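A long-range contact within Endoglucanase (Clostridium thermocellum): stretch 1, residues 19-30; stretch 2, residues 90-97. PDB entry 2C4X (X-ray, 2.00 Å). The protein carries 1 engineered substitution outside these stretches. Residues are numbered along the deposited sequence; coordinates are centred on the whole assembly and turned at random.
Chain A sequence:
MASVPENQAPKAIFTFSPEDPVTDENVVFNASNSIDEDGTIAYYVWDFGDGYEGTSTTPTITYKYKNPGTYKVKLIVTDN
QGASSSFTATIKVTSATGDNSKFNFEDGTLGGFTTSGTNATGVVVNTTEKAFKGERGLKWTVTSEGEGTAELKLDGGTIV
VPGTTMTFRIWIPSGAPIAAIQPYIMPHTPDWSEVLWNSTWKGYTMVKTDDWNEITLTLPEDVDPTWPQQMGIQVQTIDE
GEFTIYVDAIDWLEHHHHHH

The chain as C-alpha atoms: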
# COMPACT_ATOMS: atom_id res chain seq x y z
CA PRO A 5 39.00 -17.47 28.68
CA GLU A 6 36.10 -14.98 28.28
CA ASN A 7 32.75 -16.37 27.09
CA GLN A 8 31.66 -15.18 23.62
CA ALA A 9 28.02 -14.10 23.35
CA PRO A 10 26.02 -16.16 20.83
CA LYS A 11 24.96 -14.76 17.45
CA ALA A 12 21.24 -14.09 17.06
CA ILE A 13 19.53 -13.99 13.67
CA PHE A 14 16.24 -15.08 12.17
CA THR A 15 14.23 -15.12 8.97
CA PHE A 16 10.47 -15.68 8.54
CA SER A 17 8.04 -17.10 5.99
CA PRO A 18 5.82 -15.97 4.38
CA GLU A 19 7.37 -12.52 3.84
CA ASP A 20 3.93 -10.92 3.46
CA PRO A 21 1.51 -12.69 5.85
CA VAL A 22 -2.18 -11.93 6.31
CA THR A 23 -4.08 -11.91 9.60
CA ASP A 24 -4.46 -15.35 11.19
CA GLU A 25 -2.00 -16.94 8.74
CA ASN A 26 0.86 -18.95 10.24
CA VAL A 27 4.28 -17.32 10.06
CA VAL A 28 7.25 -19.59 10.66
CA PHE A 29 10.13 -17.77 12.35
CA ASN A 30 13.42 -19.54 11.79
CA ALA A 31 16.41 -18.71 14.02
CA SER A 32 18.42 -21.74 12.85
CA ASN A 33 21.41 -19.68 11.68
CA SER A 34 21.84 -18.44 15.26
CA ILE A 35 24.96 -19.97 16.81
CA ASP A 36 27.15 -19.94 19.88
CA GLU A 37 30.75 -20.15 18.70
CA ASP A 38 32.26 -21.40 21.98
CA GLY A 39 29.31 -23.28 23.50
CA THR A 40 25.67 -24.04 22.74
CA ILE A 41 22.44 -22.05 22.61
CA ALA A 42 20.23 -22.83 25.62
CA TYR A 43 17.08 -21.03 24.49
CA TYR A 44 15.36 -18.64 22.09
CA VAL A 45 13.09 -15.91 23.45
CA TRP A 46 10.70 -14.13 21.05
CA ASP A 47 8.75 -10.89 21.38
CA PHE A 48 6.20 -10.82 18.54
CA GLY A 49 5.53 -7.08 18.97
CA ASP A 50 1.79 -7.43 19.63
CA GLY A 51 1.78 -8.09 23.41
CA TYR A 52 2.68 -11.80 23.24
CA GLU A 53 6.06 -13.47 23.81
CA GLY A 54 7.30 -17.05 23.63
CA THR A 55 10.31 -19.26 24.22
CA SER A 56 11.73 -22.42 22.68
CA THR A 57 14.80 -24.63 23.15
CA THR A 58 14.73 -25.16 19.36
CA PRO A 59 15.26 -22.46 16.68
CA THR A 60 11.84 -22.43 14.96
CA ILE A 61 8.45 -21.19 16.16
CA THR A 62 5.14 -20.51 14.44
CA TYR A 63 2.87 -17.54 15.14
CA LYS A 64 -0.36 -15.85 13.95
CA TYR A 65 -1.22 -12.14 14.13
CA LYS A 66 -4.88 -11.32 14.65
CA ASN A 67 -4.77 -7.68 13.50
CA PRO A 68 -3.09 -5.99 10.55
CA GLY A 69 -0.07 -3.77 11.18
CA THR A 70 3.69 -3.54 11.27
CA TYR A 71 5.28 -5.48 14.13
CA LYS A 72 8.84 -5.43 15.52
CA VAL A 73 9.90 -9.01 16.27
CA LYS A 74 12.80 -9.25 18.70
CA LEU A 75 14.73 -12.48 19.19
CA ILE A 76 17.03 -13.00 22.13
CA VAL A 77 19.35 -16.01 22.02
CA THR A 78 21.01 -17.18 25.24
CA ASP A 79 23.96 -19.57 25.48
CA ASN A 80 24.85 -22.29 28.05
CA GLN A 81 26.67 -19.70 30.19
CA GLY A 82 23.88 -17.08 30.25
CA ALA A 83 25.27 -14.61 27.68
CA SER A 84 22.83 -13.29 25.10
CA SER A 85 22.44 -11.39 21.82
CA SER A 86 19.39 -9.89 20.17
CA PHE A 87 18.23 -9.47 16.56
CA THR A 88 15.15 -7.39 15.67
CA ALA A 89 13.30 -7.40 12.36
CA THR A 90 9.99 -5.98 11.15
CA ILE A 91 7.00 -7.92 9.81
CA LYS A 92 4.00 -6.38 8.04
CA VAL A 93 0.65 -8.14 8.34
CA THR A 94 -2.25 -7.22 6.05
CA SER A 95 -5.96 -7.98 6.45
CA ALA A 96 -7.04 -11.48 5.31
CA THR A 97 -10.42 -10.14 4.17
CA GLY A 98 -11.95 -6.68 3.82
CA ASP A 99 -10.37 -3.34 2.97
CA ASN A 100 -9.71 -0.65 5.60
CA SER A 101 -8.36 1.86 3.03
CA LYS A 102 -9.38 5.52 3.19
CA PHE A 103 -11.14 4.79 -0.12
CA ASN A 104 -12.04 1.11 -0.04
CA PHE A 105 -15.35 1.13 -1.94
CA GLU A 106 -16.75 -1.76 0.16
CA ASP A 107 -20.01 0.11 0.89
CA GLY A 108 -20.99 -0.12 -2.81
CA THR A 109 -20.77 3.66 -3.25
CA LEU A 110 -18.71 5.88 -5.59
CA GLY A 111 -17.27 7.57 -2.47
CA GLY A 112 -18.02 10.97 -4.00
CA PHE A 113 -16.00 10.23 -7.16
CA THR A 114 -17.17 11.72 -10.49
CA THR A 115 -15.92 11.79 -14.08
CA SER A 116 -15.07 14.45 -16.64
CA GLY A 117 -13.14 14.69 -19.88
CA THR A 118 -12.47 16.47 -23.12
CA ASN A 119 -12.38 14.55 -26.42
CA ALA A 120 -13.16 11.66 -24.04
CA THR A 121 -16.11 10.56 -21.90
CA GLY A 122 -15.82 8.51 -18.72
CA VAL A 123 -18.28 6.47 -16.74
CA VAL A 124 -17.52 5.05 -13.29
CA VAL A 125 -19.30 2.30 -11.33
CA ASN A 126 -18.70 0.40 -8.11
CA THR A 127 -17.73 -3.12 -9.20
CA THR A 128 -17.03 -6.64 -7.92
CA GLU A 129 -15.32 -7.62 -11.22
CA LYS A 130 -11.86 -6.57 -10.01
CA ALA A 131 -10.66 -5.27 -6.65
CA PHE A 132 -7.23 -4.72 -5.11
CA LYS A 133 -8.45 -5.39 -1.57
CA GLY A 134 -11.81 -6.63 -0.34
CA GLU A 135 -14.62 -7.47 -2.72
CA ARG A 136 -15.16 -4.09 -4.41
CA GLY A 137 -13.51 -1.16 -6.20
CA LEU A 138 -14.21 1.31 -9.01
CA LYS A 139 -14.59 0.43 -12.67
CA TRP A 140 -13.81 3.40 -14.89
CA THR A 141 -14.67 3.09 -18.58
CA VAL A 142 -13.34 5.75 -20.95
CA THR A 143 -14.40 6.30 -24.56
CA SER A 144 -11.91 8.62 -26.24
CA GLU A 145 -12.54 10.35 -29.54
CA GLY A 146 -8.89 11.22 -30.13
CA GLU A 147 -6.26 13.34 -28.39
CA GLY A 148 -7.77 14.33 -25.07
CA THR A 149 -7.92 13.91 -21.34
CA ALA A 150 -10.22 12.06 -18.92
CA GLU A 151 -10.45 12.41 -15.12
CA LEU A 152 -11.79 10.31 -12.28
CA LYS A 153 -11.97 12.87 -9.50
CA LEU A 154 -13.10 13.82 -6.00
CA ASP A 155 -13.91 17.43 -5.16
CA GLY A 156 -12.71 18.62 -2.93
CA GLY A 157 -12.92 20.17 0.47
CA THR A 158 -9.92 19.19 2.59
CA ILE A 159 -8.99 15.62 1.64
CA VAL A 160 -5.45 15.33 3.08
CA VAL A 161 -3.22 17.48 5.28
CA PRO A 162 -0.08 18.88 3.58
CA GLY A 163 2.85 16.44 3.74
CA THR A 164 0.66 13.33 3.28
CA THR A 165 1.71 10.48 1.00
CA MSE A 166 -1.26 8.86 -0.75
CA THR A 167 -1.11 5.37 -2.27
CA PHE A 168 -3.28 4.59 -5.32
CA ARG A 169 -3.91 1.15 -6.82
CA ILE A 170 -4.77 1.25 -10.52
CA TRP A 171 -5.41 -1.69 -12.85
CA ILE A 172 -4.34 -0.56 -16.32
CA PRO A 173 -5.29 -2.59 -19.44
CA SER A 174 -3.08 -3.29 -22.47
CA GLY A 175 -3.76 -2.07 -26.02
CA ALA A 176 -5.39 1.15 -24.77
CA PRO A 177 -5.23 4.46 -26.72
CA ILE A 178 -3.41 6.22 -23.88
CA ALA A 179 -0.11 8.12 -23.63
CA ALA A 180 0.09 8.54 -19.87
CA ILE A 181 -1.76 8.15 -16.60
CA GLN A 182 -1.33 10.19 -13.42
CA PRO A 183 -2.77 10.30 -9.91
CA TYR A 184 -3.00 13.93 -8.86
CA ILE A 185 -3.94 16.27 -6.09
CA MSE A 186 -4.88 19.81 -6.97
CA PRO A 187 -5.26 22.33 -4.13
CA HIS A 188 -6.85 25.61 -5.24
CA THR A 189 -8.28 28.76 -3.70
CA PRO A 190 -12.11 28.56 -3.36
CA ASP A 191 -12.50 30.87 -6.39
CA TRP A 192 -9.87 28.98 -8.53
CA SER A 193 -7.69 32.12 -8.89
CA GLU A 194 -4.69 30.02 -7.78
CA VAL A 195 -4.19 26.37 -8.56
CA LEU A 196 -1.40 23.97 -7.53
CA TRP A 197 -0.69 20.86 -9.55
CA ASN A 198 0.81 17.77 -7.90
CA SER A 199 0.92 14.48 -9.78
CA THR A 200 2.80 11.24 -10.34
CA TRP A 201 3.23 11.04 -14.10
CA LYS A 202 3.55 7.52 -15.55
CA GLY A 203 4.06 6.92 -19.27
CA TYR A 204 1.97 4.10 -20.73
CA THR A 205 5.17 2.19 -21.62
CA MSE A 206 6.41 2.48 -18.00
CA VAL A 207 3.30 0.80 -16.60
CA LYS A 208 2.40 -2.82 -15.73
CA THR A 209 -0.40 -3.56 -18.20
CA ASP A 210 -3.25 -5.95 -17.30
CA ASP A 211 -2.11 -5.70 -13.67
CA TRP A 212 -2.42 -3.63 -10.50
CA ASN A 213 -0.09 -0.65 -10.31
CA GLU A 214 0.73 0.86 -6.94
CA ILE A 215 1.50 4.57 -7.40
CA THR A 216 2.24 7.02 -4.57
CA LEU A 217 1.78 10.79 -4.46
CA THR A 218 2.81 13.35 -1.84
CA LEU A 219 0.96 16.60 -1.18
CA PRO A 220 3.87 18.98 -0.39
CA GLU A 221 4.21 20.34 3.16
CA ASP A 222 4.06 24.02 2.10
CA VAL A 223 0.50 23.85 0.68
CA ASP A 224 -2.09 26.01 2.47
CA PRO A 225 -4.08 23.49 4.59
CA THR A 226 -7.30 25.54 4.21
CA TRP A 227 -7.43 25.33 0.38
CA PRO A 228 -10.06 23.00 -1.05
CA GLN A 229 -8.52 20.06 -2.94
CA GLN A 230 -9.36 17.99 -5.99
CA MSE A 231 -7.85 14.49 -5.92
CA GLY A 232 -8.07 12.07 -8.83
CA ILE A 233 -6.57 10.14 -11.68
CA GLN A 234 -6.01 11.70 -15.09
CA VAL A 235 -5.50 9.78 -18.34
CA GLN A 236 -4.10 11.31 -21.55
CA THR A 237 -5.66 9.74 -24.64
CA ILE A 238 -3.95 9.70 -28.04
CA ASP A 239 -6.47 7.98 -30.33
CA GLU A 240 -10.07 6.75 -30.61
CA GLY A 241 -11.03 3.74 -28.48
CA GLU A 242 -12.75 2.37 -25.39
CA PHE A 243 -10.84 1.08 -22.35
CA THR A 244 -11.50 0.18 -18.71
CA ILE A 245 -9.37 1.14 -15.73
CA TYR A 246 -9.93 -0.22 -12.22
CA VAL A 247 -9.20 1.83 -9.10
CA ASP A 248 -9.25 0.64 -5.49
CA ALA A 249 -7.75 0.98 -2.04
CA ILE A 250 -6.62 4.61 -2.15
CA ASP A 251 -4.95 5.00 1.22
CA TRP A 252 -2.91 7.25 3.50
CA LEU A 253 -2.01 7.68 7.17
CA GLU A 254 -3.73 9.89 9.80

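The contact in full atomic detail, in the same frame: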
# COMPACT_ATOMS: atom_id res chain seq x y z
N GLU A 19 6.90 -13.90 3.70
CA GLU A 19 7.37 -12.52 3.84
C GLU A 19 6.24 -11.52 4.08
O GLU A 19 6.42 -10.53 4.79
CB GLU A 19 8.15 -12.11 2.59
CG GLU A 19 9.58 -12.60 2.60
CD GLU A 19 10.41 -11.97 3.71
OE1 GLU A 19 10.28 -10.75 3.93
OE2 GLU A 19 11.19 -12.71 4.35
N ASP A 20 5.09 -11.81 3.49
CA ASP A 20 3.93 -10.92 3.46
C ASP A 20 2.67 -11.61 4.00
O ASP A 20 1.71 -11.84 3.25
CB ASP A 20 3.68 -10.48 2.02
CG ASP A 20 3.42 -11.66 1.07
OD1 ASP A 20 3.89 -12.79 1.35
OD2 ASP A 20 2.73 -11.45 0.05
N PRO A 21 2.65 -11.93 5.31
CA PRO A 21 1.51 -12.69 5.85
C PRO A 21 0.21 -11.88 5.93
O PRO A 21 0.24 -10.65 5.95
CB PRO A 21 1.98 -13.05 7.27
CG PRO A 21 2.91 -11.93 7.62
CD PRO A 21 3.64 -11.61 6.36
N VAL A 22 -0.92 -12.57 5.98
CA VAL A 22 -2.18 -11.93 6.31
C VAL A 22 -2.58 -12.29 7.75
O VAL A 22 -1.95 -13.15 8.40
CB VAL A 22 -3.32 -12.24 5.28
CG1 VAL A 22 -2.92 -11.78 3.87
CG2 VAL A 22 -3.70 -13.72 5.28
N THR A 23 -3.61 -11.63 8.25
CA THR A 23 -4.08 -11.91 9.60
C THR A 23 -4.51 -13.36 9.69
O THR A 23 -5.11 -13.91 8.75
CB THR A 23 -5.21 -10.96 10.03
OG1 THR A 23 -6.25 -10.95 9.05
CG2 THR A 23 -4.67 -9.55 10.19
N ASP A 24 -4.13 -13.97 10.82
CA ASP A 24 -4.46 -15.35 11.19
C ASP A 24 -3.80 -16.41 10.30
O ASP A 24 -4.18 -17.58 10.33
CB ASP A 24 -5.98 -15.52 11.30
CG ASP A 24 -6.55 -14.82 12.55
OD1 ASP A 24 -6.07 -15.10 13.70
OD2 ASP A 24 -7.48 -13.99 12.38
N GLU A 25 -2.81 -16.01 9.51
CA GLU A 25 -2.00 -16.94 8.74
C GLU A 25 -0.75 -17.28 9.56
O GLU A 25 -0.15 -16.39 10.18
CB GLU A 25 -1.59 -16.30 7.41
CG GLU A 25 -0.64 -17.14 6.58
CD GLU A 25 -0.33 -16.54 5.23
OE1 GLU A 25 -0.43 -15.30 5.07
OE2 GLU A 25 0.01 -17.32 4.31
N ASN A 26 -0.37 -18.55 9.57
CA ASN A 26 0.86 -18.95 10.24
C ASN A 26 2.10 -18.39 9.58
O ASN A 26 2.27 -18.48 8.36
CB ASN A 26 0.98 -20.46 10.33
CG ASN A 26 0.18 -21.03 11.47
OD1 ASN A 26 0.70 -21.27 12.56
ND2 ASN A 26 -1.09 -21.23 11.24
N VAL A 27 2.95 -17.79 10.42
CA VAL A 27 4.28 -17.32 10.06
C VAL A 27 5.26 -18.25 10.77
O VAL A 27 5.15 -18.48 11.97
CB VAL A 27 4.52 -15.87 10.55
CG1 VAL A 27 5.93 -15.39 10.16
CG2 VAL A 27 3.48 -14.92 9.97
N VAL A 28 6.22 -18.80 10.03
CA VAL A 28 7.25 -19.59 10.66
C VAL A 28 8.49 -18.72 10.82
O VAL A 28 9.06 -18.27 9.84
CB VAL A 28 7.59 -20.88 9.88
CG1 VAL A 28 8.76 -21.62 10.54
CG2 VAL A 28 6.36 -21.78 9.79
N PHE A 29 8.89 -18.49 12.07
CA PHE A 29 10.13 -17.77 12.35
C PHE A 29 11.23 -18.80 12.52
O PHE A 29 11.08 -19.79 13.24
CB PHE A 29 10.00 -16.91 13.62
CG PHE A 29 9.01 -15.77 13.46
CD1 PHE A 29 7.67 -15.95 13.79
CD2 PHE A 29 9.44 -14.53 12.99
CE1 PHE A 29 6.75 -14.89 13.66
CE2 PHE A 29 8.54 -13.47 12.84
CZ PHE A 29 7.19 -13.65 13.18
N ASN A 30 12.35 -18.56 11.85
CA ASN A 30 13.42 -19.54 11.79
C ASN A 30 14.74 -18.92 12.23
O ASN A 30 15.37 -18.17 11.49
CB ASN A 30 13.51 -20.12 10.37
CG ASN A 30 14.46 -21.28 10.27
OD1 ASN A 30 15.47 -21.34 10.96
ND2 ASN A 30 14.15 -22.22 9.38
N THR A 90 11.36 -6.46 11.26
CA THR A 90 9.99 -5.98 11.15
C THR A 90 9.17 -6.92 10.25
O THR A 90 9.66 -7.40 9.23
CB THR A 90 9.98 -4.52 10.58
OG1 THR A 90 10.35 -3.61 11.63
CG2 THR A 90 8.62 -4.14 10.06
N ILE A 91 7.93 -7.17 10.65
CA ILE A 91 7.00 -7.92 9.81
C ILE A 91 5.71 -7.12 9.61
O ILE A 91 5.13 -6.59 10.58
CB ILE A 91 6.71 -9.35 10.41
CG1 ILE A 91 5.94 -10.24 9.41
CG2 ILE A 91 5.99 -9.27 11.78
CD1 ILE A 91 5.85 -11.71 9.87
N LYS A 92 5.27 -7.03 8.36
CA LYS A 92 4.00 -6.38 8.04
C LYS A 92 2.91 -7.41 7.78
O LYS A 92 3.08 -8.34 6.99
CB LYS A 92 4.16 -5.41 6.85
CG LYS A 92 2.88 -4.64 6.54
CD LYS A 92 3.03 -3.69 5.36
CE LYS A 92 1.66 -3.38 4.76
NZ LYS A 92 1.72 -2.28 3.76
N VAL A 93 1.79 -7.24 8.46
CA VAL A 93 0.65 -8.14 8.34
C VAL A 93 -0.51 -7.34 7.75
O VAL A 93 -0.83 -6.24 8.23
CB VAL A 93 0.25 -8.74 9.72
CG1 VAL A 93 -0.94 -9.72 9.59
CG2 VAL A 93 1.46 -9.44 10.40
N THR A 94 -1.12 -7.88 6.70
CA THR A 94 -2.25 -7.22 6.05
C THR A 94 -3.52 -8.02 6.33
O THR A 94 -3.46 -9.19 6.72
CB THR A 94 -2.03 -7.05 4.52
OG1 THR A 94 -1.96 -8.34 3.89
CG2 THR A 94 -0.74 -6.28 4.22
N SER A 95 -4.66 -7.37 6.15
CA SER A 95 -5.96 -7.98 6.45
C SER A 95 -6.24 -9.17 5.53
O SER A 95 -6.03 -9.08 4.32
CB SER A 95 -7.06 -6.92 6.31
OG SER A 95 -8.20 -7.31 7.05
N ALA A 96 -6.73 -10.27 6.09
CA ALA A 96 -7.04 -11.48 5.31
C ALA A 96 -8.24 -11.24 4.40
O ALA A 96 -8.28 -11.73 3.27
CB ALA A 96 -7.29 -12.67 6.21
N THR A 97 -9.23 -10.50 4.92
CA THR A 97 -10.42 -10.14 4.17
C THR A 97 -10.72 -8.68 4.45
O THR A 97 -10.18 -8.09 5.38
CB THR A 97 -11.66 -10.99 4.58
OG1 THR A 97 -11.94 -10.80 5.97
CG2 THR A 97 -11.43 -12.48 4.31
O HOH W 1 6.59 -8.19 6.03
O HOH W 2 0.11 -9.59 2.76
O HOH W 3 1.97 -8.43 4.64

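The two stretches, at least 62 residues apart in sequence wherever they touch, are joined by a short run of backbone hydrogen bonds centred on Val22 and Thr94, whose CA atoms lie 4.7 Å apart in a single beta bridge. Thr94 N donates to Pro21 O at 3.2 Å, nearly straight at 167°, and Thr23 N donates to Thr94 O at 2.9 Å, more bent at 134°. Thr94 thus uses both its amide and its carbonyl, while the residues flanking Val22 supply the partners; proline can serve here because the bridge calls on its carbonyl and needs no amide hydrogen from it. The same oxygens also receive CA-H groups: Val22 CA lies 3.1 Å from Thr94 O, and Val93 CA lies 3.5 Å from Pro21 O.

One side chain adds to this bridge. Thr23, with chi1 in the p well, places its hydroxyl so that Ala96 N donates to Thr23 OG1 at 3.1 Å (149°), tying down the chain just beyond the bridge. Val22, its own amide turned from the partner stretch, donates from N to Glu25 OE1 at 2.9 Å. Val22 to Glu25 form a type II turn, closed by Glu25 N to Val22 O at 3.2 Å; Asp24 takes the positive phi of 67° that this turn requires. The extended t,t side chain of Glu25 therefore reaches back to brace the residue at the centre of the bridge. On the other stretch, Ser95 points away from the contact and donates from OG to Thr97 O at 2.7 Å.

Three waters continue the connection where the chains separate toward Asp20 and Lys92, whose CA atoms are 6.4 Å apart. Water 1 donates to Glu19 O at 2.7 Å and accepts from Lys92 N at 2.9 Å, spanning a gap too wide for a direct bond. Water 3 lies 3.1 Å from Pro21 O and 2.6 Å from Lys92 O, and water 2 lies 2.8 Å from Asp20 O and 2.7 Å from Thr94 OG1.

The contact as a whole buries 482 Å², both sides summed. Ile91 points toward stretch 1, and its extended t,t side chain carries CD1 into a pocket of three apolar neighbours: Pro21 CG at 3.7 Å, Val27 CG1 at 3.7 Å and Phe29 CZ at 4.1 Å. Phe29 leaves its backbone sideways, but its chi1 in the m well brings the end of the ring nearer, meeting CD1 obliquely. The compact Pro21 ring also packs on Val93, CG to CG2 at 4.0 Å, while Val93 CG1 lies 3.8 Å from Thr23 CG2. Thr23 thus offers a methyl to this buried valine and a hydroxyl to Ala96 N. Nearer solvent, Val22 CG2 meets Ala96 CB at 3.9 Å and Val22 CG1 lies 3.6 Å from Thr94 OG1; the small alanine methyl fits close to both Val22 and Thr23. Lys92 sends the end of its fully extended side chain away from the contact, while its backbone N and O bond to waters 1 and 3.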